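PDB 1PCH: phosphocarrier protein HPr from Mycoplasma capricolum, which carries phosphoryl groups on an active-site histidine as a general, non-sugar-specific component of the phosphoenolpyruvate-dependent sugar phosphotransferase system. Local coordinates for residues A[5-10]-A[83-88]; A[19-24]-A[77-82]; A[28-33]-A[66-71]; A[34-39]-A[52-57]. All coordinates share one frame; numbering follows the deposited sequence.

Contact 1: A[5-10]-A[83-88]; sequences AIITDK and TALIQG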
# COMPACT_ATOMS: atom_id res chain seq x y z
N ALA A 5 7.99 -4.19 -1.44
CA ALA A 5 8.53 -4.30 -0.07
C ALA A 5 7.97 -5.58 0.53
O ALA A 5 6.94 -6.09 0.07
CB ALA A 5 8.24 -3.11 0.77
N ILE A 6 8.56 -6.04 1.58
CA ILE A 6 7.98 -7.25 2.22
C ILE A 6 7.22 -6.75 3.45
O ILE A 6 7.77 -5.96 4.19
CB ILE A 6 9.11 -8.18 2.68
CG1 ILE A 6 9.94 -8.74 1.51
CG2 ILE A 6 8.62 -9.26 3.60
CD1 ILE A 6 9.13 -9.34 0.41
N ILE A 7 6.02 -7.21 3.64
CA ILE A 7 5.22 -6.87 4.79
C ILE A 7 5.79 -7.57 6.03
O ILE A 7 5.85 -8.77 6.06
CB ILE A 7 3.76 -7.38 4.61
CG1 ILE A 7 3.07 -6.78 3.41
CG2 ILE A 7 3.03 -7.21 5.93
CD1 ILE A 7 2.96 -5.25 3.50
N THR A 8 6.24 -6.79 7.00
CA THR A 8 6.82 -7.44 8.17
C THR A 8 5.93 -7.41 9.37
O THR A 8 6.28 -8.00 10.41
CB THR A 8 8.19 -6.85 8.50
OG1 THR A 8 8.13 -5.42 8.39
CG2 THR A 8 9.18 -7.34 7.44
N ASP A 9 4.79 -6.71 9.23
CA ASP A 9 3.84 -6.64 10.34
C ASP A 9 3.35 -8.11 10.60
O ASP A 9 3.11 -8.77 9.64
CB ASP A 9 2.65 -5.81 9.95
CG ASP A 9 1.66 -5.62 11.09
OD1 ASP A 9 1.33 -6.61 11.76
OD2 ASP A 9 1.20 -4.47 11.28
N LYS A 10 3.35 -8.52 11.85
CA LYS A 10 2.98 -9.88 12.23
C LYS A 10 1.52 -10.18 12.03
O LYS A 10 1.09 -11.34 12.10
CB LYS A 10 3.38 -10.12 13.70
CG LYS A 10 4.94 -10.20 13.85
CD LYS A 10 5.27 -10.50 15.28
CE LYS A 10 6.48 -9.80 15.81
NZ LYS A 10 6.48 -9.78 17.32
N THR A 83 3.84 3.18 9.72
CA THR A 83 2.85 2.34 10.43
C THR A 83 3.52 1.02 10.81
O THR A 83 2.92 0.12 11.37
CB THR A 83 1.59 2.17 9.63
OG1 THR A 83 1.87 1.65 8.32
CG2 THR A 83 0.79 3.45 9.48
N ALA A 84 4.82 0.92 10.55
CA ALA A 84 5.55 -0.32 10.88
C ALA A 84 5.08 -1.49 10.06
O ALA A 84 5.17 -2.66 10.43
CB ALA A 84 5.45 -0.59 12.39
N LEU A 85 4.53 -1.23 8.86
CA LEU A 85 4.07 -2.37 8.05
C LEU A 85 5.24 -3.07 7.37
O LEU A 85 5.22 -4.22 6.98
CB LEU A 85 3.14 -1.81 6.96
CG LEU A 85 2.31 -2.84 6.20
CD1 LEU A 85 1.33 -3.57 7.12
CD2 LEU A 85 1.44 -2.05 5.14
N ILE A 86 6.25 -2.26 7.09
CA ILE A 86 7.43 -2.66 6.40
C ILE A 86 8.62 -2.07 7.17
O ILE A 86 8.38 -1.23 8.05
CB ILE A 86 7.49 -2.24 4.92
CG1 ILE A 86 7.78 -0.75 4.68
CG2 ILE A 86 6.21 -2.66 4.22
CD1 ILE A 86 7.99 -0.39 3.23
N GLN A 87 9.79 -2.51 6.81
CA GLN A 87 11.01 -1.98 7.45
C GLN A 87 11.56 -0.85 6.65
O GLN A 87 11.56 -0.80 5.41
CB GLN A 87 11.95 -3.12 7.72
CG GLN A 87 11.31 -4.08 8.78
CD GLN A 87 12.41 -4.91 9.44
OE1 GLN A 87 12.30 -5.27 10.60
NE2 GLN A 87 13.45 -5.15 8.66
N GLY A 88 12.02 0.21 7.35
CA GLY A 88 12.55 1.32 6.52
C GLY A 88 14.00 1.00 6.12
O GLY A 88 14.52 -0.02 6.60
OXT GLY A 88 14.58 1.80 5.36
O HOH W 1 9.98 -4.67 4.79
O HOH W 2 7.35 -4.23 10.87
O HOH W 3 0.90 -1.98 10.57
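Polar pairing between T8, D9 and L85 converges on one acceptor, the carbonyl oxygen of L85. T8 N gives L85 O the main hydrogen bond at 2.8 Å, with an N-H...O angle of 151° and the donor tilted 25° from the carbonyl plane. A weak bond to L85 O comes from D9 N at 3.4 Å, and I7 CA adds a CH...O contact to the same oxygen.

Apolar contacts flank this point. The I7 side chain crosses that of L85 obliquely, with I7 CD1 3.7 Å from L85 CG, while D9 CB touches L85 CD1. Near the strand end, A5 CB meets I86 CD1 at 3.7 Å. Hydrocarbon also meets oxygen where Q87 CG lies 3.5 Å from T8 OG1, the two side chains crossing at about a right angle.

In the open-faced beta-sandwich of HPr, this contact joins the end of strand 2-6 to the C-terminal tail, just after the Schellman motif at A84 that closes helix 69-82.

Water completes the polar set. One molecule links I6 O to Q87 N, and another joins T8 OG1 to A84 O. A third donates to D9 OD2, at 2.6 Å, and to T83 O. The D9 carboxylate has further partners: OD1 accepts from V11 N, and OD2 is hydrogen-bonded to NE2 of the active-site H14.

Contact 2: A[19-24]-A[77-82]; sequences SVLAKE and KQTMID
T79 points its CA-CB bond at helix 15-25 and presents two different branches to it. CG2 is anti to the backbone N, OG1 anti to the carbonyl carbon (chi1 -64°), which separates a methyl contact from a hydroxyl contact. The methyl T79 CG2 meets V20 CG1 at 3.6 Å, the two side chains crossing obliquely, and L21 CD2 at 3.8 Å, where the side chains of L21 and T79 slide past each other in opposite directions. The hydroxyl T79 OG1 lies 3.8 Å from E24 CG, so on this side it meets the aliphatic part of the glutamate; its hydrogen-bond partner is A75 O, one turn back in its own helix. The carboxylate of E24 is engaged by K27 through a salt bridge at OE1.

These segments belong to the two long helices that pack on one face of the four-stranded antiparallel sheet in the HPr open-faced beta-sandwich. The axes of segments 19-24 and 77-82 run nearly antiparallel, at 160°, and approach to 10.0 Å.

L21 is the other main element. Its side chain crosses M80 at about a right angle: L21 CD2 sits 3.7 Å from M80 CG, and L21 CD1 reaches M80 CE at 3.9 Å. The methionine is extended beyond CG, and it also touches F3 of strand 2-6 and I60 and I62 of strand 59-65, which ties the helix pair to the sheet beneath. L21 in turn packs against I76 and L85, extending the apolar surface along helix 69-82 and into the chain that follows it.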
# COMPACT_ATOMS: atom_id res chain seq x y z
N SER A 19 -6.33 1.40 6.71
CA SER A 19 -7.14 2.62 6.81
C SER A 19 -6.28 3.84 6.57
O SER A 19 -6.72 4.75 5.86
CB SER A 19 -7.84 2.70 8.15
OG SER A 19 -7.00 3.03 9.20
N VAL A 20 -5.11 3.88 7.19
CA VAL A 20 -4.14 4.94 7.06
C VAL A 20 -3.63 5.08 5.64
O VAL A 20 -3.48 6.13 5.05
CB VAL A 20 -2.98 4.84 8.05
CG1 VAL A 20 -2.02 5.98 7.83
CG2 VAL A 20 -3.53 4.84 9.47
N LEU A 21 -3.34 3.92 5.03
CA LEU A 21 -2.90 3.93 3.64
C LEU A 21 -4.00 4.39 2.70
O LEU A 21 -3.69 5.18 1.82
CB LEU A 21 -2.44 2.54 3.22
CG LEU A 21 -1.07 2.17 3.87
CD1 LEU A 21 -0.99 0.61 3.69
CD2 LEU A 21 0.04 2.83 3.05
N ALA A 22 -5.21 3.91 2.87
CA ALA A 22 -6.32 4.31 1.98
C ALA A 22 -6.52 5.81 2.05
O ALA A 22 -6.73 6.47 1.03
CB ALA A 22 -7.57 3.58 2.40
N LYS A 23 -6.40 6.36 3.27
CA LYS A 23 -6.57 7.80 3.46
C LYS A 23 -5.49 8.56 2.70
O LYS A 23 -5.68 9.58 2.06
CB LYS A 23 -6.41 8.10 4.98
CG LYS A 23 -6.18 9.61 5.22
CD LYS A 23 -6.09 9.92 6.69
CE LYS A 23 -6.00 11.40 6.99
NZ LYS A 23 -5.45 11.65 8.36
N GLU A 24 -4.26 8.08 2.90
CA GLU A 24 -3.12 8.74 2.28
C GLU A 24 -3.16 8.64 0.78
O GLU A 24 -2.99 9.62 0.05
CB GLU A 24 -1.80 8.21 2.82
CG GLU A 24 -0.64 9.03 2.23
CD GLU A 24 -0.44 10.29 3.07
OE1 GLU A 24 -1.10 10.40 4.13
OE2 GLU A 24 0.44 11.08 2.69
N LYS A 77 5.21 4.94 0.67
CA LYS A 77 6.33 4.22 1.28
C LYS A 77 6.53 4.71 2.69
O LYS A 77 6.60 3.96 3.68
CB LYS A 77 7.56 4.38 0.38
CG LYS A 77 8.82 3.71 0.87
CD LYS A 77 10.02 4.13 -0.01
CE LYS A 77 11.29 4.11 0.86
NZ LYS A 77 12.49 4.40 -0.00
N GLN A 78 6.58 6.04 2.85
CA GLN A 78 6.79 6.56 4.22
C GLN A 78 5.70 6.13 5.16
O GLN A 78 5.93 5.80 6.33
CB GLN A 78 6.87 8.09 4.20
CG GLN A 78 7.15 8.63 5.62
CD GLN A 78 8.52 8.16 6.09
OE1 GLN A 78 9.47 8.19 5.30
NE2 GLN A 78 8.57 7.63 7.31
N THR A 79 4.46 6.16 4.66
CA THR A 79 3.33 5.73 5.45
C THR A 79 3.48 4.29 5.93
O THR A 79 3.17 3.99 7.09
CB THR A 79 1.98 5.90 4.73
OG1 THR A 79 1.82 7.32 4.50
CG2 THR A 79 0.83 5.51 5.67
N MET A 80 3.94 3.42 5.04
CA MET A 80 4.12 2.02 5.43
C MET A 80 5.18 1.86 6.51
O MET A 80 5.06 1.04 7.39
CB MET A 80 4.50 1.16 4.22
CG MET A 80 3.28 1.08 3.29
SD MET A 80 3.63 0.01 1.88
CE MET A 80 1.96 -0.07 1.18
N ILE A 81 6.22 2.68 6.37
CA ILE A 81 7.31 2.63 7.33
C ILE A 81 6.79 3.14 8.67
O ILE A 81 7.01 2.55 9.72
CB ILE A 81 8.49 3.49 6.85
CG1 ILE A 81 9.28 2.80 5.76
CG2 ILE A 81 9.37 3.88 8.04
CD1 ILE A 81 10.01 3.65 4.79
N ASP A 82 6.10 4.28 8.57
CA ASP A 82 5.57 4.90 9.78
C ASP A 82 4.61 3.97 10.50
O ASP A 82 4.42 4.04 11.70
CB ASP A 82 4.84 6.20 9.43
CG ASP A 82 5.77 7.36 9.17
OD1 ASP A 82 6.99 7.21 9.28
OD2 ASP A 82 5.25 8.41 8.69

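Contact 3: A[28-33]-A[66-71]; sequences FSSNIT and GNDADQ
The F28 ring meets the D68 carboxylate with its edge: D68 CG lies at the rim in the ring plane, and D68 OD2 is 3.4 Å from F28 CD1. The two planes stand 76° apart, so there is no stacking between them. The backbone carbon Q71 C approaches the same ring obliquely, 4.1 Å from F28 CE1. Further along helix 69-82, A72 and A75 also touch the F28 side chain.

The carboxylate spreads its two oxygens over successive residues of the opposite segment. D68 OD2 accepts from S29 N at 3.0 Å, on the syn side and 17° out of the carboxylate plane. S30 N reaches D68 OD1 at 2.9 Å, likewise syn. S30 OG bonds to D68 OD1 at 2.7 Å, the hydroxyl lying nearly on the line of the C-O bond. Three firm bonds therefore fix the rotation of this group. The CA-CB bond of D68 already points at 28-33, and CG, set between the backbone N and the carbonyl carbon (chi1 56°), places the carboxylate beside S29 and S30.

The contact joins the approach to strand 31-36 with the start of helix 69-82, at the end of the HPr open-faced beta-sandwich away from the phosphorylation site. D68 occupies the N-cap position, yet its side chain makes no capping bond and serves the 28-33 segment instead. A type I turn from G66 to A69 carries the chain into the helix, closed by A69 N to G66 O.

G66 CA lies 3.4 Å from S30 OG. S29 OG is within weak hydrogen-bonding reach of N67 OD1 and of D68 OD1, its one proton not assigned between them, and a water molecule bridges that hydroxyl to N67 N.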
# COMPACT_ATOMS: atom_id res chain seq x y z
N PHE A 28 -4.12 11.69 -3.68
CA PHE A 28 -3.45 11.72 -4.94
C PHE A 28 -4.37 11.49 -6.12
O PHE A 28 -5.29 10.69 -6.13
CB PHE A 28 -2.32 10.67 -4.96
CG PHE A 28 -1.31 10.96 -3.83
CD1 PHE A 28 -0.37 11.96 -4.03
CD2 PHE A 28 -1.33 10.29 -2.64
CE1 PHE A 28 0.54 12.29 -3.07
CE2 PHE A 28 -0.41 10.62 -1.65
CZ PHE A 28 0.51 11.61 -1.86
N SER A 29 -4.08 12.26 -7.18
CA SER A 29 -4.80 12.07 -8.39
C SER A 29 -4.40 10.77 -9.08
O SER A 29 -5.20 10.17 -9.78
CB SER A 29 -4.59 13.24 -9.37
OG SER A 29 -3.26 13.34 -9.75
N SER A 30 -3.13 10.34 -8.88
CA SER A 30 -2.66 9.14 -9.52
C SER A 30 -3.54 7.93 -9.15
O SER A 30 -4.07 7.86 -8.07
CB SER A 30 -1.26 8.75 -8.95
OG SER A 30 -0.28 9.67 -9.43
N ASN A 31 -3.46 6.97 -10.03
CA ASN A 31 -4.04 5.64 -9.80
C ASN A 31 -2.98 4.88 -9.00
O ASN A 31 -1.85 4.75 -9.39
CB ASN A 31 -4.30 4.96 -11.13
CG ASN A 31 -5.32 5.78 -11.93
OD1 ASN A 31 -6.43 5.93 -11.44
ND2 ASN A 31 -4.90 6.29 -13.07
N ILE A 32 -3.39 4.40 -7.82
CA ILE A 32 -2.47 3.72 -6.95
C ILE A 32 -2.97 2.31 -6.64
O ILE A 32 -3.95 2.04 -6.00
CB ILE A 32 -2.18 4.50 -5.68
CG1 ILE A 32 -1.72 5.94 -5.95
CG2 ILE A 32 -1.15 3.76 -4.85
CD1 ILE A 32 -1.82 6.81 -4.70
N THR A 33 -2.21 1.38 -7.26
CA THR A 33 -2.56 -0.02 -7.14
C THR A 33 -1.57 -0.76 -6.26
O THR A 33 -0.38 -0.45 -6.17
CB THR A 33 -2.61 -0.64 -8.55
OG1 THR A 33 -3.54 0.15 -9.30
CG2 THR A 33 -3.13 -2.07 -8.51
N GLY A 66 0.26 8.50 -12.82
CA GLY A 66 -0.43 9.77 -12.81
C GLY A 66 0.51 10.90 -12.55
O GLY A 66 1.71 10.74 -12.36
N ASN A 67 -0.06 12.10 -12.57
CA ASN A 67 0.75 13.30 -12.51
C ASN A 67 1.49 13.50 -11.25
O ASN A 67 2.55 14.15 -11.22
CB ASN A 67 -0.02 14.48 -13.05
CG ASN A 67 -0.39 15.52 -12.03
OD1 ASN A 67 -1.27 15.29 -11.20
ND2 ASN A 67 0.30 16.67 -12.10
N ASP A 68 0.97 12.91 -10.14
CA ASP A 68 1.67 13.09 -8.85
C ASP A 68 2.24 11.81 -8.34
O ASP A 68 2.56 11.60 -7.15
CB ASP A 68 0.71 13.73 -7.87
CG ASP A 68 -0.58 13.07 -7.60
OD1 ASP A 68 -0.81 11.91 -8.05
OD2 ASP A 68 -1.42 13.66 -6.84
N ALA A 69 2.45 10.87 -9.27
CA ALA A 69 2.95 9.57 -8.92
C ALA A 69 4.20 9.57 -8.11
O ALA A 69 4.42 8.75 -7.19
CB ALA A 69 3.10 8.68 -10.18
N ASP A 70 5.15 10.46 -8.51
CA ASP A 70 6.41 10.41 -7.76
C ASP A 70 6.23 10.75 -6.32
O ASP A 70 6.86 10.20 -5.45
CB ASP A 70 7.42 11.34 -8.42
CG ASP A 70 7.89 10.76 -9.76
OD1 ASP A 70 7.83 9.51 -9.89
OD2 ASP A 70 8.30 11.55 -10.63
N GLN A 71 5.32 11.73 -6.04
CA GLN A 71 5.12 12.11 -4.63
C GLN A 71 4.36 10.98 -3.92
O GLN A 71 4.68 10.61 -2.82
CB GLN A 71 4.33 13.41 -4.52
CG GLN A 71 4.90 14.63 -5.11
CD GLN A 71 3.98 15.86 -5.01
OE1 GLN A 71 2.78 15.78 -5.27
NE2 GLN A 71 4.55 16.98 -4.64
O HOH W 4 -3.27 11.89 -12.34

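Contact 4: A[34-39]-A[52-57]; sequences IIANEK and MAIKTG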
# COMPACT_ATOMS: atom_id res chain seq x y z
N ILE A 34 -2.09 -1.72 -5.56
CA ILE A 34 -1.30 -2.60 -4.69
C ILE A 34 -1.45 -4.01 -5.28
O ILE A 34 -2.54 -4.39 -5.69
CB ILE A 34 -1.69 -2.54 -3.26
CG1 ILE A 34 -0.88 -3.50 -2.34
CG2 ILE A 34 -3.18 -2.78 -3.06
CD1 ILE A 34 -1.10 -3.16 -0.87
N ILE A 35 -0.32 -4.65 -5.46
CA ILE A 35 -0.24 -5.98 -6.05
C ILE A 35 0.40 -6.92 -5.02
O ILE A 35 1.37 -6.52 -4.36
CB ILE A 35 0.72 -5.94 -7.29
CG1 ILE A 35 0.23 -4.99 -8.37
CG2 ILE A 35 0.99 -7.31 -7.81
CD1 ILE A 35 1.29 -4.50 -9.32
N ALA A 36 -0.20 -8.06 -4.87
CA ALA A 36 0.18 -9.12 -3.99
C ALA A 36 -0.31 -10.48 -4.54
O ALA A 36 -1.47 -10.69 -4.83
CB ALA A 36 -0.30 -8.92 -2.59
N ASN A 37 0.66 -11.40 -4.70
CA ASN A 37 0.30 -12.73 -5.21
C ASN A 37 -0.37 -12.53 -6.56
O ASN A 37 0.17 -11.82 -7.42
CB ASN A 37 -0.54 -13.52 -4.24
CG ASN A 37 -0.14 -13.40 -2.79
OD1 ASN A 37 -0.94 -13.02 -1.91
ND2 ASN A 37 1.10 -13.72 -2.48
N GLU A 38 -1.53 -13.10 -6.80
CA GLU A 38 -2.20 -12.94 -8.07
C GLU A 38 -3.20 -11.78 -8.06
O GLU A 38 -3.82 -11.57 -9.10
CB GLU A 38 -2.99 -14.26 -8.33
CG GLU A 38 -4.14 -14.43 -7.40
CD GLU A 38 -3.90 -14.76 -5.98
OE1 GLU A 38 -2.81 -14.60 -5.41
OE2 GLU A 38 -4.87 -15.28 -5.33
N LYS A 39 -3.38 -11.13 -6.94
CA LYS A 39 -4.34 -10.09 -6.69
C LYS A 39 -3.76 -8.67 -6.91
O LYS A 39 -2.65 -8.37 -6.53
CB LYS A 39 -4.87 -10.12 -5.27
CG LYS A 39 -5.41 -11.38 -4.70
CD LYS A 39 -4.78 -11.81 -3.40
CE LYS A 39 -5.18 -13.23 -3.02
NZ LYS A 39 -4.01 -14.13 -2.86
N MET A 52 -7.78 -8.29 0.08
CA MET A 52 -6.55 -8.91 -0.42
C MET A 52 -5.94 -9.82 0.64
O MET A 52 -5.22 -10.74 0.28
CB MET A 52 -5.56 -7.81 -0.85
CG MET A 52 -6.03 -7.17 -2.14
SD MET A 52 -4.98 -5.97 -2.81
CE MET A 52 -3.69 -6.93 -3.60
N ALA A 53 -6.27 -9.53 1.88
CA ALA A 53 -5.85 -10.30 3.03
C ALA A 53 -4.35 -10.56 2.98
O ALA A 53 -3.89 -11.68 2.92
CB ALA A 53 -6.57 -11.67 2.94
N ILE A 54 -3.61 -9.45 2.91
CA ILE A 54 -2.15 -9.61 2.74
C ILE A 54 -1.53 -9.98 4.03
O ILE A 54 -1.80 -9.37 5.04
CB ILE A 54 -1.58 -8.29 2.18
CG1 ILE A 54 -2.03 -8.06 0.75
CG2 ILE A 54 -0.09 -8.20 2.40
CD1 ILE A 54 -2.10 -6.65 0.29
N LYS A 55 -0.80 -11.14 4.04
CA LYS A 55 -0.27 -11.52 5.38
C LYS A 55 1.25 -11.31 5.41
O LYS A 55 1.90 -11.08 4.39
CB LYS A 55 -0.62 -12.98 5.63
CG LYS A 55 -2.08 -13.32 5.64
CD LYS A 55 -2.71 -13.34 7.00
CE LYS A 55 -4.18 -13.81 6.92
NZ LYS A 55 -4.40 -15.01 7.77
N THR A 56 1.79 -11.38 6.61
CA THR A 56 3.22 -11.23 6.84
C THR A 56 4.04 -12.10 5.86
O THR A 56 3.67 -13.26 5.59
CB THR A 56 3.53 -11.77 8.26
OG1 THR A 56 2.62 -11.17 9.17
CG2 THR A 56 4.95 -11.58 8.63
N GLY A 57 5.12 -11.55 5.39
CA GLY A 57 6.08 -12.15 4.51
C GLY A 57 5.78 -11.97 3.06
O GLY A 57 6.54 -12.23 2.14
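M52 reaches across to I34 and K39 on the beta hairpin formed by strands 31-36 and 39-42, whose type II' turn runs from A36 to K39; in the HPr fold this joins the end of helix 46-52 to the sheet. From CB the M52 side chain first runs extended, CG anti to the carbonyl carbon and chi2 at -177°. M52 SD then comes 3.7 Å from I34 CG2, the two side chains sliding past each other in opposite directions. At the sulfur the chain bends (chi3 78°), bringing the methyl M52 CE onto the hairpin: it lies 3.5 Å from I34 O, 3.8 Å from K39 CB and 4.1 Å from A36 CB.

I54 follows two residues on and continues this apolar surface. I54 CG1 touches A36 CB at 3.9 Å, and I54 CD1 meets I34 CD1 tip to tip at 3.8 Å. I60, of strand 59-65, touches both A36 and I54.

K39 turns its amino group back to E38 in a salt bridge. The closest approach of the whole contact belongs to the methionine methyl, with M52 CE 3.4 Å from the backbone oxygen K39 O.

Contacts 2 and 4 are buried and apolar. Contacts 1 and 3 are partly buried: contact 1 mixes polar and apolar pairs, and contact 3 is mainly polar. Their acceptors differ: a backbone carbonyl gathers the bonds in contact 1, a carboxylate in contact 3. Contacts 2 and 3 share helix 69-82, contacts 3 and 4 strand 31-36. Contacts 1 and 3 lie on opposite sides of the chain's centre, their centres about 22 Å apart. Contacts 1 and 2 touch directly, L85 N lying 2.8 Å from M80 O in a probable hydrogen bond. Contact 1 also meets contact 4, where I7 CG1 packs 3.6 Å from I54 CG2. Contact 1 includes D9, a direct partner of H14.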